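Local coordinates for effector protein Lem4 (lpg1101) (Legionella pneumophila subsp. pneumophila, PDB 6CGK) that acts as a membrane-associated protein tyrosine phosphatase of the haloacid dehalogenase superfamily, translocated by the bacterium as an effector, at residues K193-L196 against T197-I201; L78-V81 against N82-H85; K102-L105 against E106-N109. The protein carries 1 engineered substitution. All coordinates share one frame; numbering follows the deposited sequence.

Contact 1 of 3, residues K193-L196 against T197-I201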
ATOM      1  N   LYS A 193     -12.246  -5.631   9.541  1.00 42.14           N
ATOM      2  CA  LYS A 193     -13.587  -5.439  10.066  1.00 47.62           C
ATOM      3  C   LYS A 193     -14.105  -4.047   9.715  1.00 49.12           C
ATOM      4  O   LYS A 193     -15.280  -3.886   9.367  1.00 47.65           O
ATOM      5  CB  LYS A 193     -13.592  -5.680  11.577  1.00 46.74           C
ATOM      6  CG  LYS A 193     -14.947  -5.472  12.211  1.00 54.22           C
ATOM      7  CD  LYS A 193     -14.883  -5.618  13.711  1.00 58.80           C
ATOM      8  CE  LYS A 193     -14.436  -7.003  14.119  1.00 60.68           C
ATOM      9  NZ  LYS A 193     -15.015  -7.315  15.451  1.00 65.96           N
ATOM     10  N   GLU A 194     -13.230  -3.033   9.764  1.00 44.90           N
ATOM     11  CA  GLU A 194     -13.646  -1.668   9.442  1.00 42.32           C
ATOM     12  C   GLU A 194     -14.080  -1.544   7.983  1.00 39.41           C
ATOM     13  O   GLU A 194     -15.079  -0.879   7.681  1.00 43.96           O
ATOM     14  CB  GLU A 194     -12.514  -0.674   9.742  1.00 43.29           C
ATOM     15  CG  GLU A 194     -12.112  -0.535  11.221  1.00 48.09           C
ATOM     16  CD  GLU A 194     -11.015   0.523  11.451  1.00 58.20           C
ATOM     17  OE1 GLU A 194     -10.296   0.884  10.483  1.00 45.54           O
ATOM     18  OE2 GLU A 194     -10.870   0.990  12.606  1.00 62.34           O
ATOM     19  N   ILE A 195     -13.340  -2.163   7.058  1.00 37.93           N
ATOM     20  CA  ILE A 195     -13.782  -2.174   5.663  1.00 37.53           C
ATOM     21  C   ILE A 195     -15.182  -2.768   5.560  1.00 42.13           C
ATOM     22  O   ILE A 195     -16.105  -2.146   5.023  1.00 39.51           O
ATOM     23  CB  ILE A 195     -12.794  -2.949   4.779  1.00 36.06           C
ATOM     24  CG1 ILE A 195     -11.449  -2.236   4.717  1.00 34.63           C
ATOM     25  CG2 ILE A 195     -13.371  -3.116   3.389  1.00 41.02           C
ATOM     26  CD1 ILE A 195     -10.347  -3.098   4.097  1.00 34.97           C
ATOM     27  N   LEU A 196     -15.363  -3.986   6.076  1.00 43.26           N
ATOM     28  CA  LEU A 196     -16.645  -4.669   5.916  1.00 42.03           C
ATOM     29  C   LEU A 196     -17.775  -3.907   6.597  1.00 43.72           C
ATOM     30  O   LEU A 196     -18.913  -3.899   6.110  1.00 46.52           O
ATOM     31  CB  LEU A 196     -16.562  -6.091   6.480  1.00 51.12           C
ATOM     32  CG  LEU A 196     -15.644  -7.086   5.776  1.00 50.82           C
ATOM     33  CD1 LEU A 196     -15.876  -8.479   6.351  1.00 47.69           C
ATOM     34  CD2 LEU A 196     -15.898  -7.083   4.283  1.00 51.32           C
ATOM     35  N   THR A 197     -17.484  -3.287   7.745  1.00 54.19           N
ATOM     36  CA  THR A 197     -18.501  -2.520   8.468  1.00 57.84           C
ATOM     37  C   THR A 197     -18.918  -1.259   7.721  1.00 56.24           C
ATOM     38  O   THR A 197     -20.038  -0.781   7.908  1.00 58.50           O
ATOM     39  CB  THR A 197     -17.993  -2.134   9.863  1.00 65.71           C
ATOM     40  OG1 THR A 197     -17.645  -3.317  10.598  1.00 67.26           O
ATOM     41  CG2 THR A 197     -19.063  -1.379  10.620  1.00 61.67           C
ATOM     42  N   ASN A 198     -18.047  -0.699   6.884  1.00 48.79           N
ATOM     43  CA  ASN A 198     -18.325   0.568   6.223  1.00 50.03           C
ATOM     44  C   ASN A 198     -18.557   0.455   4.721  1.00 55.33           C
ATOM     45  O   ASN A 198     -18.809   1.473   4.078  1.00 57.09           O
ATOM     46  CB  ASN A 198     -17.181   1.558   6.477  1.00 57.40           C
ATOM     47  CG  ASN A 198     -17.079   1.969   7.929  1.00 57.78           C
ATOM     48  OD1 ASN A 198     -17.741   2.901   8.366  1.00 67.45           O
ATOM     49  ND2 ASN A 198     -16.243   1.274   8.684  1.00 55.05           N
ATOM     50  N   CYS A 199     -18.468  -0.738   4.135  1.00 58.55           N
ATOM     51  CA  CYS A 199     -18.616  -0.917   2.687  1.00 53.78           C
ATOM     52  C   CYS A 199     -19.689  -1.980   2.458  1.00 52.84           C
ATOM     53  O   CYS A 199     -19.390  -3.177   2.407  1.00 51.92           O
ATOM     54  CB  CYS A 199     -17.297  -1.309   2.023  1.00 52.54           C
ATOM     55  SG  CYS A 199     -15.929  -0.115   2.219  1.00 52.85           S
ATOM     56  N   ASP A 200     -20.928  -1.526   2.287  1.00 54.62           N
ATOM     57  CA  ASP A 200     -22.061  -2.442   2.203  1.00 62.90           C
ATOM     58  C   ASP A 200     -21.889  -3.451   1.073  1.00 60.81           C
ATOM     59  O   ASP A 200     -22.094  -4.658   1.262  1.00 55.99           O
ATOM     60  CB  ASP A 200     -23.351  -1.642   2.027  1.00 58.63           C
ATOM     61  N   ILE A 201     -21.523  -2.979  -0.121  1.00 58.63           N
ATOM     62  CA  ILE A 201     -21.450  -3.898  -1.251  1.00 64.28           C
ATOM     63  C   ILE A 201     -20.262  -4.827  -1.094  1.00 66.40           C
ATOM     64  O   ILE A 201     -20.300  -5.981  -1.545  1.00 61.65           O
ATOM     65  CB  ILE A 201     -21.388  -3.138  -2.585  1.00 74.20           C
ATOM     66  CG1 ILE A 201     -22.435  -2.020  -2.614  1.00 73.36           C
ATOM     67  CG2 ILE A 201     -21.587  -4.114  -3.744  1.00 71.95           C
ATOM     68  CD1 ILE A 201     -23.859  -2.510  -2.445  1.00 74.25           C
TER

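Contact 2 of 3, residues L78-V81 against N82-H85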
ATOM      1  N   LEU A  78      -3.683  -8.078   2.802  1.00 34.94           N
ATOM      2  CA  LEU A  78      -3.660  -7.797   1.369  1.00 29.90           C
ATOM      3  C   LEU A  78      -4.359  -8.894   0.586  1.00 34.91           C
ATOM      4  O   LEU A  78      -5.097  -8.617  -0.370  1.00 32.53           O
ATOM      5  CB  LEU A  78      -2.229  -7.633   0.876  1.00 26.41           C
ATOM      6  CG  LEU A  78      -1.514  -6.404   1.422  1.00 26.14           C
ATOM      7  CD1 LEU A  78       0.032  -6.496   1.271  1.00 25.65           C
ATOM      8  CD2 LEU A  78      -2.118  -5.163   0.719  1.00 28.62           C
ATOM      9  N   GLN A  79      -4.133 -10.149   0.972  1.00 36.25           N
ATOM     10  CA  GLN A  79      -4.782 -11.239   0.271  1.00 36.57           C
ATOM     11  C   GLN A  79      -6.288 -11.200   0.474  1.00 38.59           C
ATOM     12  O   GLN A  79      -7.046 -11.460  -0.466  1.00 40.99           O
ATOM     13  CB  GLN A  79      -4.193 -12.564   0.736  1.00 36.67           C
ATOM     14  CG  GLN A  79      -2.779 -12.766   0.253  1.00 38.38           C
ATOM     15  CD  GLN A  79      -2.222 -14.118   0.599  1.00 44.28           C
ATOM     16  OE1 GLN A  79      -1.416 -14.666  -0.148  1.00 56.83           O
ATOM     17  NE2 GLN A  79      -2.614 -14.655   1.751  1.00 45.48           N
ATOM     18  N   ASP A  80      -6.743 -10.866   1.688  1.00 40.25           N
ATOM     19  CA  ASP A  80      -8.182 -10.792   1.941  1.00 41.90           C
ATOM     20  C   ASP A  80      -8.816  -9.633   1.187  1.00 35.78           C
ATOM     21  O   ASP A  80      -9.912  -9.781   0.617  1.00 40.38           O
ATOM     22  CB  ASP A  80      -8.472 -10.638   3.436  1.00 40.48           C
ATOM     23  CG  ASP A  80      -8.235 -11.916   4.231  1.00 49.98           C
ATOM     24  OD1 ASP A  80      -8.225 -13.040   3.657  1.00 51.52           O
ATOM     25  OD2 ASP A  80      -8.066 -11.778   5.461  1.00 55.79           O
ATOM     26  N   VAL A  81      -8.183  -8.455   1.220  1.00 34.53           N
ATOM     27  CA  VAL A  81      -8.779  -7.283   0.575  1.00 31.22           C
ATOM     28  C   VAL A  81      -8.733  -7.432  -0.943  1.00 31.42           C
ATOM     29  O   VAL A  81      -9.627  -6.954  -1.641  1.00 32.71           O
ATOM     30  CB  VAL A  81      -8.077  -5.985   1.043  1.00 35.88           C
ATOM     31  CG1 VAL A  81      -8.616  -4.770   0.270  1.00 34.10           C
ATOM     32  CG2 VAL A  81      -8.289  -5.768   2.529  1.00 35.85           C
ATOM     33  N   ASN A  82      -7.704  -8.103  -1.484  1.00 34.15           N
ATOM     34  CA  ASN A  82      -7.695  -8.412  -2.917  1.00 32.11           C
ATOM     35  C   ASN A  82      -8.975  -9.114  -3.344  1.00 36.32           C
ATOM     36  O   ASN A  82      -9.472  -8.907  -4.462  1.00 38.24           O
ATOM     37  CB  ASN A  82      -6.500  -9.310  -3.263  1.00 34.95           C
ATOM     38  CG  ASN A  82      -5.237  -8.532  -3.606  1.00 33.41           C
ATOM     39  OD1 ASN A  82      -5.262  -7.332  -3.930  1.00 32.96           O
ATOM     40  ND2 ASN A  82      -4.098  -9.226  -3.526  1.00 33.44           N
ATOM     41  N   LYS A  83      -9.513  -9.985  -2.484  1.00 44.23           N
ATOM     42  CA  LYS A  83     -10.722 -10.712  -2.857  1.00 40.56           C
ATOM     43  C   LYS A  83     -11.947  -9.798  -2.887  1.00 39.44           C
ATOM     44  O   LYS A  83     -12.947 -10.157  -3.509  1.00 41.68           O
ATOM     45  CB  LYS A  83     -10.964 -11.895  -1.910  1.00 46.11           C
ATOM     46  CG  LYS A  83      -9.862 -12.994  -1.936  1.00 45.79           C
ATOM     47  CD  LYS A  83     -10.019 -14.008  -0.776  1.00 50.96           C
ATOM     48  CE  LYS A  83      -9.042 -15.184  -0.829  1.00 57.39           C
ATOM     49  NZ  LYS A  83      -7.725 -14.871  -0.163  1.00 66.13           N
ATOM     50  N   LEU A  84     -11.883  -8.630  -2.240  1.00 35.28           N
ATOM     51  CA  LEU A  84     -12.988  -7.679  -2.296  1.00 39.33           C
ATOM     52  C   LEU A  84     -12.946  -6.803  -3.535  1.00 43.57           C
ATOM     53  O   LEU A  84     -13.824  -5.951  -3.695  1.00 43.89           O
ATOM     54  CB  LEU A  84     -12.993  -6.779  -1.060  1.00 40.29           C
ATOM     55  CG  LEU A  84     -13.055  -7.459   0.306  1.00 41.37           C
ATOM     56  CD1 LEU A  84     -12.966  -6.374   1.377  1.00 40.08           C
ATOM     57  CD2 LEU A  84     -14.331  -8.280   0.447  1.00 44.83           C
ATOM     58  N   HIS A  85     -11.940  -6.962  -4.384  1.00 38.23           N
ATOM     59  CA  HIS A  85     -11.892  -6.202  -5.625  1.00 40.95           C
ATOM     60  C   HIS A  85     -13.069  -6.607  -6.509  1.00 41.86           C
ATOM     61  O   HIS A  85     -13.406  -7.796  -6.581  1.00 42.23           O
ATOM     62  CB  HIS A  85     -10.565  -6.476  -6.336  1.00 40.29           C
ATOM     63  CG  HIS A  85     -10.331  -5.633  -7.551  1.00 35.66           C
ATOM     64  ND1 HIS A  85     -10.775  -5.997  -8.804  1.00 42.72           N
ATOM     65  CD2 HIS A  85      -9.674  -4.457  -7.710  1.00 41.29           C
ATOM     66  CE1 HIS A  85     -10.407  -5.080  -9.681  1.00 43.29           C
ATOM     67  NE2 HIS A  85      -9.750  -4.130  -9.042  1.00 41.13           N
TER
HETATM   68  O   HOH W   1      -6.242 -13.027  -2.478  1.00 41.12           O

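Contact 3 of 3, residues K102-L105 against E106-N109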
ATOM      1  N   LYS A 102       7.117  -4.611  -5.795  1.00 23.25           N
ATOM      2  CA  LYS A 102       6.595  -5.773  -6.525  1.00 19.88           C
ATOM      3  C   LYS A 102       7.307  -7.051  -6.122  1.00 22.40           C
ATOM      4  O   LYS A 102       6.681  -8.111  -6.006  1.00 25.33           O
ATOM      5  CB  LYS A 102       6.727  -5.579  -8.042  1.00 21.45           C
ATOM      6  CG  LYS A 102       5.801  -4.482  -8.600  1.00 24.61           C
ATOM      7  CD  LYS A 102       5.948  -4.368 -10.110  1.00 26.24           C
ATOM      8  CE  LYS A 102       4.930  -3.419 -10.720  1.00 34.81           C
ATOM      9  NZ  LYS A 102       5.214  -3.291 -12.177  1.00 39.76           N
ATOM     10  N   ALA A 103       8.636  -6.982  -5.944  1.00 21.93           N
ATOM     11  CA  ALA A 103       9.377  -8.171  -5.568  1.00 23.73           C
ATOM     12  C   ALA A 103       8.871  -8.735  -4.251  1.00 23.98           C
ATOM     13  O   ALA A 103       8.682  -9.944  -4.107  1.00 28.18           O
ATOM     14  CB  ALA A 103      10.886  -7.833  -5.470  1.00 24.05           C
ATOM     15  N   LEU A 104       8.712  -7.882  -3.238  1.00 23.34           N
ATOM     16  CA  LEU A 104       8.302  -8.414  -1.934  1.00 24.38           C
ATOM     17  C   LEU A 104       6.886  -8.990  -2.005  1.00 22.99           C
ATOM     18  O   LEU A 104       6.619 -10.060  -1.448  1.00 25.59           O
ATOM     19  CB  LEU A 104       8.366  -7.320  -0.857  1.00 24.65           C
ATOM     20  CG  LEU A 104       9.742  -7.363  -0.150  1.00 27.52           C
ATOM     21  CD1 LEU A 104      10.877  -7.181  -1.137  1.00 27.13           C
ATOM     22  CD2 LEU A 104       9.817  -6.316   0.951  1.00 29.29           C
ATOM     23  N   LEU A 105       5.969  -8.297  -2.674  1.00 26.04           N
ATOM     24  CA  LEU A 105       4.644  -8.890  -2.899  1.00 24.95           C
ATOM     25  C   LEU A 105       4.761 -10.260  -3.570  1.00 28.34           C
ATOM     26  O   LEU A 105       4.099 -11.232  -3.168  1.00 29.61           O
ATOM     27  CB  LEU A 105       3.807  -7.937  -3.736  1.00 25.93           C
ATOM     28  CG  LEU A 105       3.502  -6.597  -3.037  1.00 25.29           C
ATOM     29  CD1 LEU A 105       2.900  -5.569  -4.021  1.00 24.09           C
ATOM     30  CD2 LEU A 105       2.580  -6.805  -1.828  1.00 27.97           C
ATOM     31  N   GLU A 106       5.574 -10.357  -4.623  1.00 26.65           N
ATOM     32  CA  GLU A 106       5.740 -11.640  -5.311  1.00 26.85           C
ATOM     33  C   GLU A 106       6.350 -12.714  -4.415  1.00 27.85           C
ATOM     34  O   GLU A 106       5.945 -13.881  -4.469  1.00 28.31           O
ATOM     35  CB  GLU A 106       6.574 -11.447  -6.576  1.00 30.39           C
ATOM     36  CG  GLU A 106       5.777 -10.704  -7.644  1.00 26.77           C
ATOM     37  CD  GLU A 106       6.627  -9.992  -8.663  1.00 29.69           C
ATOM     38  OE1 GLU A 106       7.887 -10.066  -8.575  1.00 27.35           O
ATOM     39  OE2 GLU A 106       6.019  -9.338  -9.542  1.00 29.39           O
ATOM     40  N   PHE A 107       7.366 -12.356  -3.622  1.00 30.90           N
ATOM     41  CA  PHE A 107       7.974 -13.303  -2.700  1.00 31.90           C
ATOM     42  C   PHE A 107       6.957 -13.894  -1.745  1.00 28.62           C
ATOM     43  O   PHE A 107       7.137 -15.014  -1.267  1.00 31.86           O
ATOM     44  CB  PHE A 107       9.071 -12.620  -1.856  1.00 34.45           C
ATOM     45  CG  PHE A 107      10.255 -12.085  -2.634  1.00 30.96           C
ATOM     46  CD1 PHE A 107      10.621 -12.596  -3.871  1.00 30.46           C
ATOM     47  CD2 PHE A 107      10.998 -11.045  -2.094  1.00 29.09           C
ATOM     48  CE1 PHE A 107      11.753 -12.076  -4.560  1.00 28.47           C
ATOM     49  CE2 PHE A 107      12.145 -10.532  -2.756  1.00 26.04           C
ATOM     50  CZ  PHE A 107      12.495 -11.032  -3.997  1.00 27.75           C
ATOM     51  N   GLU A 108       5.927 -13.120  -1.390  1.00 28.86           N
ATOM     52  CA  GLU A 108       4.896 -13.568  -0.471  1.00 32.68           C
ATOM     53  C   GLU A 108       3.669 -14.119  -1.192  1.00 32.64           C
ATOM     54  O   GLU A 108       2.658 -14.414  -0.540  1.00 36.87           O
ATOM     55  CB  GLU A 108       4.489 -12.402   0.438  1.00 36.37           C
ATOM     56  CG  GLU A 108       5.665 -11.810   1.202  1.00 39.06           C
ATOM     57  CD  GLU A 108       6.042 -12.637   2.399  1.00 45.98           C
ATOM     58  OE1 GLU A 108       5.232 -13.513   2.747  1.00 44.82           O
ATOM     59  OE2 GLU A 108       7.138 -12.436   2.992  1.00 34.89           O
ATOM     60  N   ASN A 109       3.731 -14.259  -2.515  1.00 32.85           N
ATOM     61  CA  ASN A 109       2.636 -14.843  -3.299  1.00 32.87           C
ATOM     62  C   ASN A 109       1.357 -14.021  -3.139  1.00 33.88           C
ATOM     63  O   ASN A 109       0.245 -14.568  -3.055  1.00 35.08           O
ATOM     64  CB  ASN A 109       2.416 -16.319  -2.941  1.00 33.92           C
ATOM     65  CG  ASN A 109       1.691 -17.090  -4.039  1.00 36.63           C
ATOM     66  OD1 ASN A 109       1.716 -16.712  -5.215  1.00 41.34           O
ATOM     67  ND2 ASN A 109       1.070 -18.183  -3.661  1.00 41.11           N
TER

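Contact 1 of 3, residues K193-L196 against T197-I201
The carboxamide of Asn198 meets Glu194 O nearly in its own plane, the oxygen lying 6° out of it. It gives that oxygen an N-H at a short 2.6 Å from Asn198 ND2 to Glu194 O, and the bond is almost straight at 170°. With chi1 near -67°, CG stands beside the backbone N, which turns the amide back toward the carbonyl one turn earlier. Asn198 N adds a weak bond to the same oxygen, while Phe149 and Leu175 touch the side chain from neighbouring loops. Thr197 repeats the idea one residue back: its OG1 donates to Lys193 O at 2.7 Å from well above the carbonyl plane. Thr197 N reaches Lys193 O at 2.8 Å from much nearer that plane, so one carbonyl takes two donors. The aliphatic part of Lys193 runs alongside, pointing the same way as the threonine.

In this HAD domain helix 188-198 follows the edge strand 176-180 of the parallel sheet, and here it gives out. Asn198 N turns to Ile195 O at 3.1 Å, a bond over three residues. Cys199 leaves helical geometry and becomes the N-cap of helix 200-206; its SG packs 4.1 Å from Ile195 CG2. Ile195 leans on Phe77 and Val81 of helix 72-82, and Glu194 OE1 is hydrogen-bonded to His179.

Contact 2 of 3, residues L78-V81 against N82-H85
Lys83 lies back along the last turn of helix 72-82, its CG resting 3.5 Å from Gln79 O. The chain runs extended until chi4, where a bend (86°) tips the ammonium toward the carbonyl; even so, the bond from Lys83 NZ to Gln79 O is weak and long at 3.5 Å. A water bridges the same pair, donating to Gln79 O at 2.7 Å and weakly accepting from Lys83 NZ. Asp80 OD1 stays 4.3 Å from Lys83 NZ, beyond a salt bridge, though the opposite charges may still attract weakly.

On another side of the helix Asn82 N makes a regular bond to Leu78 O, and the carboxamide of Asn82 lies ahead of that oxygen, with Asn82 CG 3.2 Å from Leu78 O. ND2 is spent elsewhere, on Asp111 O. Leu84 N donates to Val81 O at 2.9 Å, arriving from above the carbonyl plane rather than near it, and this bond spans three residues instead of four. Asn82 to His85 form a type I beta turn, closed by His85 N to Asn82 O at 3.1 Å. The turn redirects the chain toward strand 89-93, next to the central strand of the parallel HAD sheet.

Farther out, Ile90 of that strand backs Leu78, Val81 and Asn82, while Phe192 of helix 188-198 lies against Val81 and Asp80. Lys75, one turn earlier, holds Gln79 OE1, and His85 NE2 is hydrogen-bonded to Lys89.

Contact 3 of 3, residues K102-L105 against E106-N109
The backbone is still regular helix where Glu106 N and Phe107 N bond to Lys102 O and Ala103 O, at N-H angles of 163°, and it becomes less so at Glu108 N, which donates to Leu104 O and weakly to Leu105 O.

Ala103 O sits 3.0 Å above one face of the Phe107 ring, offset toward the rim, the same oxygen that accepts Phe107 N. CG beside the backbone N (chi1 -63°) lays the ring back along the preceding turn, where Ala103 CB touches Phe107 CZ at 3.9 Å. Leu104 slants past the CD2-CE2 side of the ring, Leu104 CD1 being 3.9 Å from Phe107 CE2. Tyr61 meets the ring too, with the two planes at about 40°.

Glu106 extends past Lys102 O, its OE1 3.4 Å from that oxygen. Both are acceptors, so this approach gains nothing in itself; the carboxylate is held instead by Arg54 at OE1 and His112 at OE2. Lys102 leads away to a salt bridge with Glu98, leaving Lys102 NZ 6.6 Å from Glu106 OE2. In Glu108 too CG stands beside the backbone N, which places it 3.3 Å from Leu104 O; the bend at chi2 then turns the carboxylate away, and OE2 bonds to the hydroxyl of Tyr61.

Asn109, with positive phi, turns the chain out of the helix. Its N bonds to Glu106 O at 3.0 Å while Ile110 N returns to Leu105 O: a Schellman motif, here closing the helix of the beta-alpha-beta unit made by strand 89-93, helix 98-107 and strand 116-118.

All three contacts lie where helices of the HAD domain run out, and contact 2 is the middle one. It touches contact 1 through Ile195 CD1 against Val81 CG2 at 3.7 Å, and contact 3 through Leu78 CD1 against Leu105 CD2 at 4.0 Å. Contacts 1 and 3 do not meet, their nearest atoms being about 15 Å apart. The bound magnesium ion, ligated by Asp25, Asp155 and the engineered Asn23, is about 13 Å from the side chain of Leu78 and about 12 Å from that of Leu104. Leu104 comes within about 6 Å of the Asp25 side chain, whereas contact 1 is remote from the metal site.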